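Local coordinates for GDSL-like protein (Collinsella aerofaciens ATCC 25986, PDB 7BXD) that probably hydrolyses ester bonds of acylated substrates, as a member of the SGNH (GDSL-like) family of acyl-hydrolases, at residues F34-T39 against G106-S111; T151-S156 against L219-A224. All coordinates share one frame; numbering follows the deposited sequence. Where two conformers were deposited one is given.

Contact 1: residues F34-T39 against G106-S111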
ATOM      1  N   PHE A  34      -5.893   4.243   0.850  1.00 13.61           N
ATOM      2  CA  PHE A  34      -4.845   5.246   0.756  1.00 13.22           C
ATOM      3  C   PHE A  34      -3.592   4.506   0.270  1.00 13.10           C
ATOM      4  O   PHE A  34      -3.112   3.582   0.950  1.00 13.68           O
ATOM      5  CB  PHE A  34      -4.670   5.813   2.161  1.00 13.85           C
ATOM      6  CG  PHE A  34      -3.773   7.018   2.286  1.00 14.06           C
ATOM      7  CD1 PHE A  34      -3.656   7.968   1.274  1.00 13.78           C
ATOM      8  CD2 PHE A  34      -3.089   7.235   3.494  1.00 14.79           C
ATOM      9  CE1 PHE A  34      -2.881   9.114   1.456  1.00 14.44           C
ATOM     10  CE2 PHE A  34      -2.316   8.390   3.687  1.00 14.90           C
ATOM     11  CZ  PHE A  34      -2.215   9.335   2.673  1.00 15.00           C
ATOM     12  N   GLY A  35      -3.109   4.858  -0.922  1.00 13.42           N
ATOM     13  CA  GLY A  35      -2.045   4.077  -1.514  1.00 13.80           C
ATOM     14  C   GLY A  35      -1.254   4.816  -2.576  1.00 13.54           C
ATOM     15  O   GLY A  35      -1.350   6.044  -2.727  1.00 13.88           O
ATOM     16  N   ASP A  36      -0.451   4.043  -3.309  1.00 13.42           N
ATOM     17  CA  ASP A  36       0.451   4.557  -4.354  1.00 13.06           C
ATOM     18  C   ASP A  36      -0.092   4.136  -5.728  1.00 12.89           C
ATOM     19  O   ASP A  36      -1.323   4.045  -5.902  1.00 13.58           O
ATOM     20  CB  ASP A  36       1.900   4.162  -4.028  1.00 14.01           C
ATOM     21  CG  ASP A  36       2.124   2.649  -3.979  1.00 14.00           C
ATOM     22  OD1 ASP A  36       1.338   1.890  -4.609  1.00 14.07           O
ATOM     23  OD2 ASP A  36       3.077   2.224  -3.293  1.00 14.61           O
ATOM     24  N   SER A  37       0.792   3.906  -6.695  1.00 13.08           N
ATOM     25  CA  SER A  37       0.354   3.447  -8.016  1.00 13.91           C
ATOM     26  C   SER A  37      -0.483   2.178  -7.936  1.00 13.61           C
ATOM     27  O   SER A  37      -1.337   1.938  -8.811  1.00 14.09           O
ATOM     28  CB  SER A  37       1.545   3.130  -8.922  1.00 15.79           C
ATOM     29  OG  SER A  37       2.530   4.142  -8.902  1.00 17.98           O
ATOM     30  N   THR A  38      -0.178   1.304  -6.965  1.00 13.37           N
ATOM     31  CA  THR A  38      -0.858   0.017  -6.833  1.00 13.57           C
ATOM     32  C   THR A  38      -2.217   0.129  -6.174  1.00 13.72           C
ATOM     33  O   THR A  38      -2.916  -0.882  -6.050  1.00 14.64           O
ATOM     34  CB  THR A  38       0.046  -1.009  -6.113  1.00 13.89           C
ATOM     35  OG1 THR A  38       0.381  -0.586  -4.776  1.00 14.62           O
ATOM     36  CG2 THR A  38       1.321  -1.267  -6.916  1.00 15.67           C
ATOM     37  N   THR A  39      -2.609   1.342  -5.759  1.00 13.56           N
ATOM     38  CA  THR A  39      -3.997   1.664  -5.458  1.00 13.55           C
ATOM     39  C   THR A  39      -4.619   2.527  -6.551  1.00 13.73           C
ATOM     40  O   THR A  39      -5.767   2.281  -6.949  1.00 14.30           O
ATOM     41  CB  THR A  39      -4.116   2.359  -4.078  1.00 13.67           C
ATOM     42  OG1 THR A  39      -3.735   1.424  -3.058  1.00 14.56           O
ATOM     43  CG2 THR A  39      -5.533   2.790  -3.798  1.00 14.98           C
ATOM     44  N   GLY A 106       4.791   1.634   0.392  1.00 13.18           N
ATOM     45  CA  GLY A 106       6.137   1.332   0.829  1.00 13.57           C
ATOM     46  C   GLY A 106       7.061   0.855  -0.272  1.00 13.45           C
ATOM     47  O   GLY A 106       8.285   0.926  -0.097  1.00 14.51           O
ATOM     48  N   VAL A 107       6.539   0.408  -1.420  1.00 13.58           N
ATOM     49  CA  VAL A 107       7.464  -0.051  -2.450  1.00 14.24           C
ATOM     50  C   VAL A 107       8.296   1.119  -2.954  1.00 13.78           C
ATOM     51  O   VAL A 107       9.459   0.933  -3.350  1.00 14.93           O
ATOM     52  CB  VAL A 107       6.770  -0.844  -3.588  1.00 14.23           C
ATOM     53  CG1 VAL A 107       5.962   0.085  -4.510  1.00 15.37           C
ATOM     54  CG2 VAL A 107       7.781  -1.661  -4.383  1.00 16.07           C
ATOM     55  N   ASN A 108       7.729   2.338  -2.980  1.00 14.37           N
ATOM     56  CA  ASN A 108       8.523   3.483  -3.443  1.00 14.45           C
ATOM     57  C   ASN A 108       9.549   3.930  -2.406  1.00 14.10           C
ATOM     58  O   ASN A 108      10.628   4.426  -2.770  1.00 15.12           O
ATOM     59  CB  ASN A 108       7.640   4.635  -3.889  1.00 15.21           C
ATOM     60  CG  ASN A 108       6.806   4.263  -5.093  1.00 16.09           C
ATOM     61  OD1 ASN A 108       7.302   3.596  -6.006  1.00 17.75           O
ATOM     62  ND2 ASN A 108       5.549   4.701  -5.115  1.00 16.40           N
ATOM     63  N   ASP A 109       9.245   3.784  -1.110  1.00 13.68           N
ATOM     64  CA  ASP A 109      10.239   4.078  -0.091  1.00 13.75           C
ATOM     65  C   ASP A 109      11.461   3.191  -0.274  1.00 13.81           C
ATOM     66  O   ASP A 109      12.608   3.657  -0.139  1.00 14.99           O
ATOM     67  CB  ASP A 109       9.628   3.897   1.302  1.00 14.14           C
ATOM     68  CG  ASP A 109       8.418   4.784   1.508  1.00 13.96           C
ATOM     69  OD1 ASP A 109       7.362   4.452   0.895  1.00 14.18           O
ATOM     70  OD2 ASP A 109       8.541   5.794   2.247  1.00 14.09           O
ATOM     71  N   PHE A 110      11.237   1.890  -0.543  1.00 14.33           N
ATOM     72  CA  PHE A 110      12.330   0.972  -0.818  1.00 14.34           C
ATOM     73  C   PHE A 110      13.061   1.394  -2.097  1.00 15.36           C
ATOM     74  O   PHE A 110      14.280   1.573  -2.105  1.00 16.48           O
ATOM     75  CB  PHE A 110      11.744  -0.435  -0.964  1.00 14.99           C
ATOM     76  CG  PHE A 110      12.643  -1.407  -1.707  1.00 15.06           C
ATOM     77  CD1 PHE A 110      13.922  -1.721  -1.225  1.00 15.20           C
ATOM     78  CD2 PHE A 110      12.194  -2.001  -2.873  1.00 15.09           C
ATOM     79  CE1 PHE A 110      14.729  -2.626  -1.919  1.00 16.10           C
ATOM     80  CE2 PHE A 110      12.995  -2.896  -3.561  1.00 15.40           C
ATOM     81  CZ  PHE A 110      14.269  -3.205  -3.085  1.00 15.29           C
ATOM     82  N   SER A 111      12.325   1.560  -3.203  0.53 15.85           N
ATOM     83  CA  SER A 111      12.975   1.751  -4.495  0.53 18.09           C
ATOM     84  C   SER A 111      13.626   3.122  -4.631  0.53 18.26           C
ATOM     85  O   SER A 111      14.558   3.271  -5.434  0.53 19.20           O
ATOM     86  CB  SER A 111      12.000   1.470  -5.646  0.53 20.61           C
ATOM     87  OG  SER A 111      11.030   2.482  -5.782  0.53 21.76           O
TER
HETATM   88  O   HOH W   1       5.029   3.454  -1.874  1.00 14.28           O
HETATM   89  O   HOH W   2       3.686  -0.147  -2.049  1.00 14.59           O
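Asp36 faces the first turn of helix 107-111, and it meets the side chains of Asn108 and Val107 by packing, without a direct hydrogen bond. The Asn108 amide nitrogen ND2 rests 3.8 Å from Asp36 CB, with carboxylate and amide planes turned 54° apart, while ND2 itself bonds to Ser75 O. On the same side of the carboxylate plane, Val107 CG1 sits 3.8 Å from Asp36 OD2, the two side chains crossing at about a right angle. The firm part of the contact lies on the Asp36 side. CG stands between the backbone N and the carbonyl carbon (chi1 61°), which folds the carboxylate back over its own helix start, where OD1 accepts from Thr38 N at 2.9 Å as an N-cap. Thr38 OG1 gives OD1 a second bond of 2.7 Å on its syn lone pair. The loose part is the gap to the other helix, bridged by water. Two waters each donate to OD2 at 2.7 Å; water 1 accepts from Gly106 N and Asn108 N, water 2 from Val107 N. With an alanine here both waters, Thr38 N and Thr38 OG1 lose this acceptor, and the water bridge and helix start would probably be less firmly held. Asp36 and Ser37 belong to the GDS motif and Asn108 to the GxND motif, which in SGNH hydrolases carry the nucleophilic serine and an oxyanion-hole asparagine.

Contact 2: residues T151-S156 against L219-A224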
ATOM      1  N   THR A 151       1.023  -4.728   3.654  1.00 12.71           N
ATOM      2  CA  THR A 151       2.436  -4.622   3.302  1.00 12.66           C
ATOM      3  C   THR A 151       2.594  -4.519   1.783  1.00 12.80           C
ATOM      4  O   THR A 151       1.773  -5.057   1.029  1.00 13.50           O
ATOM      5  CB  THR A 151       3.203  -5.816   3.853  1.00 13.29           C
ATOM      6  OG1 THR A 151       2.556  -7.001   3.362  1.00 12.94           O
ATOM      7  CG2 THR A 151       3.248  -5.832   5.381  1.00 14.18           C
ATOM      8  N   PRO A 152       3.636  -3.825   1.320  1.00 12.84           N
ATOM      9  CA  PRO A 152       3.792  -3.599  -0.127  1.00 13.53           C
ATOM     10  C   PRO A 152       4.089  -4.886  -0.862  1.00 12.76           C
ATOM     11  O   PRO A 152       4.906  -5.710  -0.416  1.00 13.94           O
ATOM     12  CB  PRO A 152       4.997  -2.636  -0.204  1.00 14.22           C
ATOM     13  CG  PRO A 152       5.755  -2.851   1.110  1.00 14.22           C
ATOM     14  CD  PRO A 152       4.645  -3.103   2.115  1.00 13.95           C
ATOM     15  N   CYS A 153       3.428  -5.062  -2.028  1.00 13.25           N
ATOM     16  CA  CYS A 153       3.646  -6.281  -2.798  1.00 12.93           C
ATOM     17  C   CYS A 153       5.080  -6.363  -3.318  1.00 12.45           C
ATOM     18  O   CYS A 153       5.773  -5.354  -3.513  1.00 13.21           O
ATOM     19  CB  CYS A 153       2.676  -6.344  -3.983  1.00 13.86           C
ATOM     20  SG  CYS A 153       0.983  -6.690  -3.401  1.00 14.25           S
ATOM     21  N   LYS A 154       5.505  -7.590  -3.618  1.00 12.90           N
ATOM     22  CA  LYS A 154       6.796  -7.798  -4.265  1.00 12.94           C
ATOM     23  C   LYS A 154       6.798  -7.267  -5.702  1.00 12.95           C
ATOM     24  O   LYS A 154       5.755  -7.084  -6.349  1.00 13.48           O
ATOM     25  CB  LYS A 154       7.157  -9.279  -4.240  1.00 13.74           C
ATOM     26  CG  LYS A 154       7.501  -9.738  -2.820  1.00 13.95           C
ATOM     27  CD  LYS A 154       8.159 -11.109  -2.794  1.00 14.53           C
ATOM     28  CE  LYS A 154       8.680 -11.542  -1.410  1.00 14.34           C
ATOM     29  NZ  LYS A 154       7.550 -11.867  -0.480  1.00 14.33           N
ATOM     30  N   THR A 155       8.016  -7.051  -6.193  1.00 13.16           N
ATOM     31  CA  THR A 155       8.272  -6.634  -7.562  1.00 13.60           C
ATOM     32  C   THR A 155       9.498  -7.376  -8.061  1.00 14.19           C
ATOM     33  O   THR A 155      10.453  -7.626  -7.312  1.00 14.58           O
ATOM     34  CB  THR A 155       8.492  -5.118  -7.669  1.00 13.99           C
ATOM     35  OG1 THR A 155       8.822  -4.773  -9.023  1.00 15.56           O
ATOM     36  CG2 THR A 155       9.573  -4.554  -6.763  1.00 15.09           C
ATOM     37  N   SER A 156       9.486  -7.694  -9.347  1.00 15.25           N
ATOM     38  CA  SER A 156      10.675  -8.234  -9.992  1.00 17.05           C
ATOM     39  C   SER A 156      11.593  -7.152 -10.530  1.00 17.71           C
ATOM     40  O   SER A 156      12.593  -7.482 -11.171  1.00 20.39           O
ATOM     41  CB  SER A 156      10.299  -9.232 -11.091  1.00 18.38           C
ATOM     42  OG  SER A 156       9.388  -8.652 -12.009  1.00 18.52           O
ATOM     43  N   LEU A 219       5.655  -5.054 -11.650  1.00 14.99           N
ATOM     44  CA  LEU A 219       5.507  -4.110 -10.543  1.00 14.82           C
ATOM     45  C   LEU A 219       4.047  -3.712 -10.392  1.00 14.21           C
ATOM     46  O   LEU A 219       3.463  -3.823  -9.302  1.00 15.21           O
ATOM     47  CB  LEU A 219       6.401  -2.896 -10.785  1.00 16.22           C
ATOM     48  CG  LEU A 219       6.220  -1.684  -9.862  1.00 16.75           C
ATOM     49  CD1 LEU A 219       6.479  -2.092  -8.403  1.00 17.38           C
ATOM     50  CD2 LEU A 219       7.169  -0.566 -10.288  1.00 18.46           C
ATOM     51  N   HIS A 220       3.442  -3.264 -11.487  1.00 14.24           N
ATOM     52  CA  HIS A 220       2.036  -2.906 -11.528  1.00 15.01           C
ATOM     53  C   HIS A 220       1.182  -4.107 -11.941  1.00 14.94           C
ATOM     54  O   HIS A 220       1.681  -5.225 -12.077  1.00 16.81           O
ATOM     55  CB  HIS A 220       1.886  -1.691 -12.448  1.00 16.01           C
ATOM     56  CG  HIS A 220       2.725  -0.540 -11.990  1.00 16.17           C
ATOM     57  ND1 HIS A 220       3.915  -0.189 -12.598  1.00 17.87           N
ATOM     58  CD2 HIS A 220       2.607   0.267 -10.907  1.00 16.70           C
ATOM     59  CE1 HIS A 220       4.461   0.820 -11.943  1.00 18.46           C
ATOM     60  NE2 HIS A 220       3.687   1.121 -10.916  1.00 17.64           N
ATOM     61  N   TYR A 221      -0.112  -3.880 -12.137  1.00 14.70           N
ATOM     62  CA  TYR A 221      -1.070  -4.945 -12.377  1.00 14.66           C
ATOM     63  C   TYR A 221      -1.906  -4.628 -13.606  1.00 14.76           C
ATOM     64  O   TYR A 221      -2.285  -3.471 -13.846  1.00 15.47           O
ATOM     65  CB  TYR A 221      -1.991  -5.197 -11.133  1.00 14.59           C
ATOM     66  CG  TYR A 221      -1.184  -5.616  -9.930  1.00 14.24           C
ATOM     67  CD1 TYR A 221      -0.479  -4.665  -9.175  1.00 14.50           C
ATOM     68  CD2 TYR A 221      -1.013  -6.958  -9.611  1.00 14.70           C
ATOM     69  CE1 TYR A 221       0.373  -5.050  -8.138  1.00 15.14           C
ATOM     70  CE2 TYR A 221      -0.182  -7.353  -8.559  1.00 15.42           C
ATOM     71  CZ  TYR A 221       0.530  -6.384  -7.847  1.00 14.91           C
ATOM     72  OH  TYR A 221       1.410  -6.792  -6.859  1.00 15.75           O
ATOM     73  N   SER A 222      -2.213  -5.674 -14.371  1.00 15.45           N
ATOM     74  CA  SER A 222      -3.204  -5.555 -15.437  1.00 15.30           C
ATOM     75  C   SER A 222      -4.604  -5.481 -14.829  1.00 15.18           C
ATOM     76  O   SER A 222      -4.793  -5.728 -13.640  1.00 15.26           O
ATOM     77  CB  SER A 222      -3.115  -6.793 -16.319  1.00 15.56           C
ATOM     78  OG  SER A 222      -3.468  -7.925 -15.513  1.00 15.92           O
ATOM     79  N   PRO A 223      -5.629  -5.190 -15.642  1.00 15.60           N
ATOM     80  CA  PRO A 223      -6.999  -5.268 -15.105  1.00 16.05           C
ATOM     81  C   PRO A 223      -7.277  -6.621 -14.437  1.00 15.23           C
ATOM     82  O   PRO A 223      -7.853  -6.673 -13.342  1.00 16.00           O
ATOM     83  CB  PRO A 223      -7.863  -4.988 -16.352  1.00 16.99           C
ATOM     84  CG  PRO A 223      -6.995  -4.052 -17.171  1.00 16.47           C
ATOM     85  CD  PRO A 223      -5.589  -4.602 -17.004  1.00 16.13           C
ATOM     86  N   ALA A 224      -6.827  -7.728 -15.047  1.00 15.44           N
ATOM     87  CA  ALA A 224      -7.044  -9.046 -14.445  1.00 15.61           C
ATOM     88  C   ALA A 224      -6.249  -9.189 -13.148  1.00 15.09           C
ATOM     89  O   ALA A 224      -6.724  -9.815 -12.191  1.00 15.89           O
ATOM     90  CB  ALA A 224      -6.647 -10.156 -15.417  1.00 17.44           C
TER
HETATM   91  O   HOH W   3       3.707  -5.175  -6.925  1.00 15.21           O
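Cys153 is the first residue of 151-156 to reach the other segment, and its partner is the far end of Tyr221. Tyr221 leaves the backbone with CG anti to the carbonyl carbon (chi1 -61°), which carries its hydroxyl across to Cys153 CB at 3.2 Å. CB lies at the ring edge, close to the ring plane, and SG is also near, 3.5 Å from Tyr221 OH. At Lys154 the backbone does the work, since the side chain starts away from the contact and takes its NZ to Tyr198 O. One water gathers three groups here: it donates to Lys154 O at 2.9 Å and to Leu219 O at 2.7 Å. It also accepts from Tyr221 OH at 2.8 Å, which fixes where the hydroxyl proton points. Thr155 comes next and lies side by side with Leu219, both pointing the same way. Its CB is 3.7 Å from Leu219 CD1, and its OG1 is 3.5 Å from Leu219 CB. That hydroxyl has polar partners too, bonding to Gly218 O and Gly157 N, so it pins the chain just before Leu219. Ser156 adds a backbone bond to Gly218. Beyond Leu219, whose CG sits over one face of the His220 ring, His220 ND1 bonds to Asp217 OD2. Asp217 and His220 are the two ends of the DxxH motif, and their bond is consistent with the Asp-His part of an SGNH catalytic triad; the contact seats this loop on the one that follows strand 146-150.

Both contacts are buried, their centres about 10 Å apart, and three of their four segments lie at the C-terminal ends of parallel strands; 219-224 leads into helix 223-240. Contact 1 is the nearer to the centre of the chain and joins the turns after the neighbouring strands 30-35 and 100-104; contact 2 sits farther out and joins two irregular loops. Each places water between its segments, but contact 1 collects backbone N-H groups around a carboxylate, whereas contact 2 collects carbonyls and a phenol beside apolar packing. They meet directly: Ser37 CB lies 3.5 Å from His220 NE2, and Pro152 packs on Val107. Together they bring the probable nucleophile and its histidine side by side.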